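Local atomic coordinates of putative chorismate mutase (Yersinia pestis biovar Microtus str. 91001, PDB entry 2GBB), a protein that catalyses the Claisen rearrangement of chorismate to prephenate as a secreted chorismate mutase and may play some role in pathogenicity. Residues 7-11 / 129-135; 52-58 / 152-156. All coordinates share one frame; numbering follows the deposited sequence. Where two conformers were deposited one is given.

Read from the N terminus, the chain offers helix 7-14, the early partner of interaction 1, and then segment 52-58, a turn running into the first residues of helix 55-82, the early partner of interaction 2. Only after helix 93-117 do the late partners arrive: 129-135 at the end of helix 126-132, closing a loop of 117 residues, and the C-terminal tail 152-156, closing one of 93. The loops cross rather than nest. The two contact centres lie 21 Å apart, their nearest atoms about 9 Å, and they do not touch; helix 140-150 joins the late partners. One contact ties the N-terminal helix to the C-terminal region; the other secures the chain's end beside the long helix.

Interaction 1. Residues 7-11 / 129-135; sequences APLIN and FINTIRQ. With SO4 (sulfate ion), chain H.
Asn11 reaches across from helix 7-14 to Thr132, Arg134 and Gln135, where the chain leaves helix 126-132. Its CB rests against the backbone of the partner, 3.6 Å from Thr132 O. CG stands anti to the backbone N (chi1 -176°), which sends the amide toward residues 134 and 135, and lies nearest Gln135 NE2. There OD1 accepts two N-H groups: one from Gln135 NE2 at 2.9 Å, and a weak, bent one from Arg134 N at 3.2 Å. ND2 comes 3.2 Å from Gln135 NE2, two donors that do not bond. The Gln135 donor sits above the carbonyl plane of Asn11, 50° out of it, and the two amide planes are turned 34° apart. Gln135 arrives by a bend at its second torsion, which folds its amide back to Asn11.

The rest of the interface is the apolar packing of an all-helical bundle, in which the first turn of helix 7-14 lies against the last turn of helix 126-132 and the segment that follows it. Ala7 CB lies over one face of the Phe129 ring, 4.2 Å from its centroid, a CH-pi contact. Ile10 uses both branches: CD1 approaches CE2 of the ring at 3.9 Å, while CG2 touches Ile133 CD1. Phe147 and Phe150 meet the same ring, and Ile146 on helix 140-150 touches Ile10. The helix end is held by Phe129 O, which accepts from both Thr132 N and Ile133 N. Thr132 gives its methyl CG2 to Ala7, while OG1 hydrogen-bonds to His128 O. Asn131 ND2 donates to O4 of a sulfate ion, probably from the crystallisation liquor, at 2.6 Å; His128 ND1 binds it too. The Gln135 side chain lies about 5 Å from that of Ile72, which probably helps bind the substrate.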
ATOM      1  N   ALA A   7      14.905   6.645 -19.401  1.00 29.65           N
ATOM      2  CA  ALA A   7      13.613   6.799 -18.731  1.00 29.32           C
ATOM      3  C   ALA A   7      12.463   5.988 -19.310  1.00 29.01           C
ATOM      4  O   ALA A   7      11.674   5.455 -18.529  1.00 30.91           O
ATOM      5  CB  ALA A   7      13.229   8.256 -18.636  1.00 29.13           C
ATOM      6  N   PRO A   8      12.321   5.919 -20.663  1.00 28.45           N
ATOM      7  CA  PRO A   8      11.260   5.100 -21.270  1.00 27.53           C
ATOM      8  C   PRO A   8      11.322   3.639 -20.831  1.00 26.86           C
ATOM      9  O   PRO A   8      10.281   2.988 -20.607  1.00 27.52           O
ATOM     10  CB  PRO A   8      11.538   5.230 -22.774  1.00 27.21           C
ATOM     11  CG  PRO A   8      12.199   6.605 -22.939  1.00 28.06           C
ATOM     12  CD  PRO A   8      13.084   6.673 -21.687  1.00 28.50           C
ATOM     13  N   LEU A   9      12.533   3.139 -20.667  1.00 25.73           N
ATOM     14  CA  LEU A   9      12.762   1.766 -20.196  1.00 25.19           C
ATOM     15  C   LEU A   9      12.390   1.594 -18.736  1.00 23.88           C
ATOM     16  O   LEU A   9      11.765   0.600 -18.373  1.00 23.60           O
ATOM     17  CB  LEU A   9      14.217   1.336 -20.462  1.00 25.81           C
ATOM     18  CG  LEU A   9      14.651   1.494 -21.944  1.00 28.41           C
ATOM     19  CD1 LEU A   9      16.161   1.610 -22.140  1.00 31.02           C
ATOM     20  CD2 LEU A   9      14.110   0.336 -22.786  1.00 32.14           C
ATOM     21  N   ILE A  10      12.758   2.561 -17.909  1.00 23.17           N
ATOM     22  CA  ILE A  10      12.427   2.520 -16.496  1.00 24.28           C
ATOM     23  C   ILE A  10      10.904   2.585 -16.310  1.00 25.31           C
ATOM     24  O   ILE A  10      10.298   1.799 -15.556  1.00 24.12           O
ATOM     25  CB  ILE A  10      13.101   3.704 -15.800  1.00 23.83           C
ATOM     26  CG1 ILE A  10      14.639   3.497 -15.772  1.00 23.41           C
ATOM     27  CG2 ILE A  10      12.495   3.942 -14.446  1.00 24.71           C
ATOM     28  CD1 ILE A  10      15.427   4.705 -15.199  1.00 24.90           C
ATOM     29  N   ASN A  11      10.276   3.489 -17.066  1.00 26.22           N
ATOM     30  CA  ASN A  11       8.822   3.518 -17.125  1.00 27.81           C
ATOM     31  C   ASN A  11       8.138   2.199 -17.490  1.00 27.53           C
ATOM     32  O   ASN A  11       7.180   1.803 -16.825  1.00 29.12           O
ATOM     33  CB  ASN A  11       8.345   4.664 -18.039  1.00 28.17           C
ATOM     34  CG  ASN A  11       6.846   4.783 -18.059  1.00 30.66           C
ATOM     35  OD1 ASN A  11       6.256   5.259 -17.104  1.00 28.57           O
ATOM     36  ND2 ASN A  11       6.217   4.295 -19.129  1.00 33.20           N
ATOM     37  N   PHE A 129      12.667  12.945 -16.630  1.00 44.00           N
ATOM     38  CA  PHE A 129      12.287  11.754 -15.864  1.00 43.15           C
ATOM     39  C   PHE A 129      10.857  11.850 -15.352  1.00 44.44           C
ATOM     40  O   PHE A 129      10.037  10.950 -15.580  1.00 44.37           O
ATOM     41  CB  PHE A 129      13.263  11.518 -14.699  1.00 41.55           C
ATOM     42  CG  PHE A 129      14.360  10.540 -15.022  1.00 38.62           C
ATOM     43  CD1 PHE A 129      15.200  10.744 -16.113  1.00 35.01           C
ATOM     44  CD2 PHE A 129      14.569   9.409 -14.222  1.00 35.33           C
ATOM     45  CE1 PHE A 129      16.231   9.837 -16.394  1.00 32.99           C
ATOM     46  CE2 PHE A 129      15.596   8.498 -14.514  1.00 31.06           C
ATOM     47  CZ  PHE A 129      16.415   8.714 -15.584  1.00 33.34           C
ATOM     48  N   ILE A 130      10.534  12.950 -14.690  1.00 45.71           N
ATOM     49  CA  ILE A 130       9.144  13.155 -14.264  1.00 47.78           C
ATOM     50  C   ILE A 130       8.110  13.014 -15.404  1.00 47.79           C
ATOM     51  O   ILE A 130       7.134  12.266 -15.283  1.00 48.99           O
ATOM     52  CB  ILE A 130       8.960  14.502 -13.535  1.00 47.89           C
ATOM     53  CG1 ILE A 130       9.808  14.529 -12.252  1.00 48.81           C
ATOM     54  CG2 ILE A 130       7.438  14.783 -13.288  1.00 48.88           C
ATOM     55  CD1 ILE A 130       9.273  13.638 -11.132  1.00 49.63           C
ATOM     56  N   ASN A 131       8.336  13.713 -16.508  1.00 47.64           N
ATOM     57  CA  ASN A 131       7.379  13.714 -17.618  1.00 47.20           C
ATOM     58  C   ASN A 131       7.279  12.372 -18.332  1.00 45.87           C
ATOM     59  O   ASN A 131       6.275  12.105 -19.022  1.00 45.66           O
ATOM     60  CB  ASN A 131       7.723  14.826 -18.636  1.00 48.09           C
ATOM     61  CG  ASN A 131       7.592  16.248 -18.046  1.00 51.15           C
ATOM     62  OD1 ASN A 131       6.925  16.467 -17.013  1.00 53.06           O
ATOM     63  ND2 ASN A 131       8.238  17.219 -18.703  1.00 52.97           N
ATOM     64  N   THR A 132       8.308  11.532 -18.168  1.00 43.83           N
ATOM     65  CA  THR A 132       8.414  10.277 -18.918  1.00 42.20           C
ATOM     66  C   THR A 132       8.016   9.093 -18.053  1.00 41.87           C
ATOM     67  O   THR A 132       7.416   8.141 -18.530  1.00 41.93           O
ATOM     68  CB  THR A 132       9.862  10.021 -19.438  1.00 42.12           C
ATOM     69  OG1 THR A 132      10.328  11.172 -20.134  1.00 41.41           O
ATOM     70  CG2 THR A 132       9.917   8.800 -20.361  1.00 40.58           C
ATOM     71  N   ILE A 133       8.394   9.134 -16.785  1.00 40.88           N
ATOM     72  CA  ILE A 133       8.066   8.036 -15.909  1.00 40.58           C
ATOM     73  C   ILE A 133       6.786   8.442 -15.183  1.00 41.41           C
ATOM     74  O   ILE A 133       6.824   9.109 -14.158  1.00 40.64           O
ATOM     75  CB  ILE A 133       9.223   7.707 -14.925  1.00 40.23           C
ATOM     76  CG1 ILE A 133      10.526   7.412 -15.697  1.00 38.53           C
ATOM     77  CG2 ILE A 133       8.846   6.503 -14.073  1.00 38.88           C
ATOM     78  CD1 ILE A 133      11.793   7.605 -14.891  1.00 36.71           C
ATOM     79  N   ARG A 134       5.657   8.085 -15.789  1.00 42.37           N
ATOM     80  CA  ARG A 134       4.341   8.296 -15.202  1.00 44.08           C
ATOM     81  C   ARG A 134       3.548   6.984 -15.228  1.00 42.53           C
ATOM     82  O   ARG A 134       3.392   6.361 -16.277  1.00 42.62           O
ATOM     83  CB  ARG A 134       3.550   9.435 -15.902  1.00 43.95           C
ATOM     84  CG  ARG A 134       4.001   9.911 -17.289  1.00 46.79           C
ATOM     85  CD  ARG A 134       3.155  11.161 -17.772  1.00 49.34           C
ATOM     86  NE  ARG A 134       1.697  10.903 -17.871  1.00 58.21           N
ATOM     87  CZ  ARG A 134       0.767  11.398 -17.040  1.00 62.12           C
ATOM     88  NH1 ARG A 134       1.113  12.217 -16.043  1.00 63.05           N
ATOM     89  NH2 ARG A 134      -0.523  11.079 -17.201  1.00 62.69           N
ATOM     90  N   GLN A 135       3.103   6.542 -14.062  1.00 41.01           N
ATOM     91  CA  GLN A 135       2.251   5.356 -13.951  1.00 39.69           C
ATOM     92  C   GLN A 135       1.224   5.677 -12.861  1.00 38.26           C
ATOM     93  O   GLN A 135       1.489   6.463 -11.943  1.00 37.30           O
ATOM     94  CB  GLN A 135       3.017   4.075 -13.523  1.00 40.69           C
ATOM     95  CG  GLN A 135       4.101   3.461 -14.445  1.00 40.48           C
ATOM     96  CD  GLN A 135       3.562   2.893 -15.759  1.00 47.07           C
ATOM     97  OE1 GLN A 135       2.468   2.289 -15.821  1.00 48.12           O
ATOM     98  NE2 GLN A 135       4.336   3.086 -16.831  1.00 48.00           N
TER
HETATM   99  S   SO4 H 202      10.580  16.501 -21.326  0.50 54.39           S
HETATM  100  O1  SO4 H 202      11.859  17.157 -21.037  0.50 53.14           O
HETATM  101  O2  SO4 H 202      10.554  16.140 -22.753  0.50 52.81           O
HETATM  102  O3  SO4 H 202      10.469  15.277 -20.552  0.50 52.80           O
HETATM  103  O4  SO4 H 202       9.453  17.364 -20.982  0.50 51.10           O

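Interaction 2. Residues 52-58 / 152-156; sequences GLNGESI and QVKLK
Lys156 N donates to Gly52 O at 2.9 Å, an almost perfectly straight bond (179°), and Asn54 N donates to Lys154 O. These two bonds flank Leu53 and Leu155, a non-hydrogen-bonded pair in an isolated antiparallel beta bridge, a lone bridge in a protein without beta strands. Farther along, a side chain takes over from the backbone: Ser57 OG accepts from Lys154 N at 3.0 Å, again nearly straight. Apolar contacts line the inner side, where Ile58 CD1 reaches both methyls of Val153 and Leu53 CD2 approaches Val153 CG1 at 4.2 Å. At the outer edge the CB atoms of Asn54 and Lys156 meet.

Behind this first shell stands the start of helix 55-82. Asn54 is its N-cap: OD1 accepts from Ser57 N at 3.1 Å. In return, Ser57 OG, held between its own backbone N and carbonyl carbon (chi1 84°), donates to Asn54 O on a lone pair in the carbonyl plane. The hydroxyl is thereby held by two hydrogen bonds, one given and one received; its proton is committed to Asn54, leaving the oxygen to receive Lys154. Beyond, helix 34-50 supports Leu53 and Ile58 through Ala48, and Ile111 of helix 93-117 backs Val153.

The polar hold on the tail thus rests mainly on backbone groups, with Lys154 N and Lys156 N donating and Lys154 O accepting. The amino group of Lys154 bonds instead to Asn151 O, and the attachment appears to depend little on the charged ends of the lysines.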
ATOM      1  N   GLY A  52      30.508  -3.281 -18.421  1.00 33.07           N
ATOM      2  CA  GLY A  52      31.503  -2.261 -18.165  1.00 31.71           C
ATOM      3  C   GLY A  52      31.052  -1.217 -17.144  1.00 30.95           C
ATOM      4  O   GLY A  52      31.604  -0.135 -17.075  1.00 30.19           O
ATOM      5  N   LEU A  53      30.029  -1.544 -16.350  1.00 30.10           N
ATOM      6  CA  LEU A  53      29.561  -0.657 -15.314  1.00 30.02           C
ATOM      7  C   LEU A  53      30.241  -1.026 -14.012  1.00 30.76           C
ATOM      8  O   LEU A  53      30.608  -2.180 -13.802  1.00 31.47           O
ATOM      9  CB  LEU A  53      28.027  -0.708 -15.178  1.00 28.73           C
ATOM     10  CG  LEU A  53      27.257  -0.182 -16.422  1.00 30.19           C
ATOM     11  CD1 LEU A  53      25.755  -0.480 -16.379  1.00 27.68           C
ATOM     12  CD2 LEU A  53      27.486   1.334 -16.643  1.00 25.77           C
ATOM     13  N   ASN A  54      30.446  -0.035 -13.158  1.00 30.85           N
ATOM     14  CA  ASN A  54      30.799  -0.282 -11.776  1.00 31.36           C
ATOM     15  C   ASN A  54      29.625  -0.935 -10.979  1.00 31.02           C
ATOM     16  O   ASN A  54      28.624  -0.275 -10.718  1.00 30.09           O
ATOM     17  CB  ASN A  54      31.192   1.049 -11.145  1.00 31.99           C
ATOM     18  CG  ASN A  54      31.802   0.895  -9.773  1.00 35.37           C
ATOM     19  OD1 ASN A  54      31.034   0.380  -8.843  1.00 37.39           O
ATOM     20  ND2 ASN A  54      32.952   1.274  -9.549  1.00 33.53           N
ATOM     21  N   GLY A  55      29.791  -2.205 -10.596  1.00 30.03           N
ATOM     22  CA  GLY A  55      28.762  -3.033  -9.949  1.00 32.34           C
ATOM     23  C   GLY A  55      28.088  -2.423  -8.726  1.00 32.23           C
ATOM     24  O   GLY A  55      26.887  -2.306  -8.679  1.00 31.69           O
ATOM     25  N   GLU A  56      28.889  -1.985  -7.767  1.00 32.12           N
ATOM     26  CA  GLU A  56      28.397  -1.300  -6.568  1.00 32.38           C
ATOM     27  C   GLU A  56      27.667   0.061  -6.872  1.00 32.01           C
ATOM     28  O   GLU A  56      26.680   0.415  -6.197  1.00 30.61           O
ATOM     29  CB  GLU A  56      29.549  -1.074  -5.582  0.70 33.00           C
ATOM     30  CG  GLU A  56      29.126  -0.842  -4.145  0.70 37.72           C
ATOM     31  CD  GLU A  56      29.246  -2.090  -3.276  0.70 45.28           C
ATOM     32  OE1 GLU A  56      28.521  -3.082  -3.546  0.70 45.89           O
ATOM     33  OE2 GLU A  56      30.063  -2.070  -2.309  0.70 48.54           O
ATOM     34  N   SER A  57      28.099   0.786  -7.923  1.00 30.99           N
ATOM     35  CA  SER A  57      27.435   2.061  -8.340  1.00 30.59           C
ATOM     36  C   SER A  57      25.987   1.898  -8.855  1.00 30.46           C
ATOM     37  O   SER A  57      25.238   2.877  -8.931  1.00 30.81           O
ATOM     38  CB  SER A  57      28.249   2.803  -9.405  1.00 29.79           C
ATOM     39  OG  SER A  57      27.976   2.321 -10.717  1.00 27.09           O
ATOM     40  N   ILE A  58      25.632   0.666  -9.215  1.00 29.13           N
ATOM     41  CA  ILE A  58      24.310   0.271  -9.703  1.00 29.55           C
ATOM     42  C   ILE A  58      23.247  -0.008  -8.602  1.00 27.88           C
ATOM     43  O   ILE A  58      22.032   0.181  -8.802  1.00 26.46           O
ATOM     44  CB  ILE A  58      24.520  -0.974 -10.610  1.00 30.77           C
ATOM     45  CG1 ILE A  58      24.640  -0.483 -12.047  1.00 34.60           C
ATOM     46  CG2 ILE A  58      23.438  -2.073 -10.429  1.00 31.87           C
ATOM     47  CD1 ILE A  58      23.363   0.259 -12.522  1.00 41.26           C
ATOM     48  N   GLN A 152      24.042   8.393 -10.164  1.00 32.61           N
ATOM     49  CA  GLN A 152      25.131   7.815  -9.353  1.00 32.56           C
ATOM     50  C   GLN A 152      25.791   6.646 -10.077  1.00 31.59           C
ATOM     51  O   GLN A 152      26.893   6.236  -9.696  1.00 32.01           O
ATOM     52  CB  GLN A 152      24.620   7.361  -7.969  1.00 32.79           C
ATOM     53  CG  GLN A 152      24.160   8.508  -7.043  1.00 36.27           C
ATOM     54  CD  GLN A 152      25.235   9.526  -6.820  1.00 41.16           C
ATOM     55  OE1 GLN A 152      25.017  10.738  -6.992  1.00 43.88           O
ATOM     56  NE2 GLN A 152      26.424   9.055  -6.455  1.00 39.61           N
ATOM     57  N   VAL A 153      25.151   6.129 -11.130  1.00 29.33           N
ATOM     58  CA  VAL A 153      25.721   4.998 -11.857  1.00 29.02           C
ATOM     59  C   VAL A 153      26.951   5.419 -12.694  1.00 30.20           C
ATOM     60  O   VAL A 153      26.863   6.353 -13.494  1.00 30.02           O
ATOM     61  CB  VAL A 153      24.698   4.339 -12.839  1.00 27.46           C
ATOM     62  CG1 VAL A 153      25.347   3.159 -13.578  1.00 26.83           C
ATOM     63  CG2 VAL A 153      23.391   3.940 -12.140  1.00 26.42           C
ATOM     64  N   LYS A 154      28.059   4.689 -12.564  1.00 30.99           N
ATOM     65  CA  LYS A 154      29.326   5.047 -13.263  1.00 32.13           C
ATOM     66  C   LYS A 154      29.842   3.864 -14.044  1.00 31.72           C
ATOM     67  O   LYS A 154      29.599   2.713 -13.692  1.00 30.88           O
ATOM     68  CB  LYS A 154      30.431   5.467 -12.261  1.00 32.83           C
ATOM     69  CG  LYS A 154      30.044   6.426 -11.102  1.00 35.81           C
ATOM     70  CD  LYS A 154      29.785   7.853 -11.581  1.00 38.47           C
ATOM     71  CE  LYS A 154      29.265   8.725 -10.441  1.00 38.92           C
ATOM     72  NZ  LYS A 154      28.455   9.882 -10.957  1.00 42.67           N
ATOM     73  N   LEU A 155      30.625   4.151 -15.067  1.00 32.72           N
ATOM     74  CA  LEU A 155      31.457   3.157 -15.727  1.00 34.29           C
ATOM     75  C   LEU A 155      32.576   2.632 -14.834  1.00 37.11           C
ATOM     76  O   LEU A 155      32.981   3.295 -13.875  1.00 37.17           O
ATOM     77  CB  LEU A 155      32.102   3.776 -16.959  1.00 34.46           C
ATOM     78  CG  LEU A 155      31.153   4.235 -18.066  1.00 33.24           C
ATOM     79  CD1 LEU A 155      31.918   5.285 -18.898  1.00 33.26           C
ATOM     80  CD2 LEU A 155      30.669   3.047 -18.940  1.00 31.35           C
ATOM     81  N   LYS A 156      33.046   1.437 -15.153  1.00 40.93           N
ATOM     82  CA  LYS A 156      34.273   0.834 -14.590  1.00 45.52           C
ATOM     83  C   LYS A 156      34.395  -0.628 -14.960  1.00 47.17           C
ATOM     84  O   LYS A 156      35.496  -1.176 -15.070  1.00 49.47           O
ATOM     85  CB  LYS A 156      34.401   0.991 -13.073  1.00 46.56           C
ATOM     86  CG  LYS A 156      35.660   1.840 -12.621  1.00 49.34           C
ATOM     87  CD  LYS A 156      36.969   1.025 -12.600  1.00 51.12           C
ATOM     88  CE  LYS A 156      37.809   1.193 -13.895  1.00 55.24           C
ATOM     89  NZ  LYS A 156      38.494   2.552 -14.084  1.00 54.77           N
ATOM     90  OXT LYS A 156      33.399  -1.317 -15.159  1.00 49.04           O
TER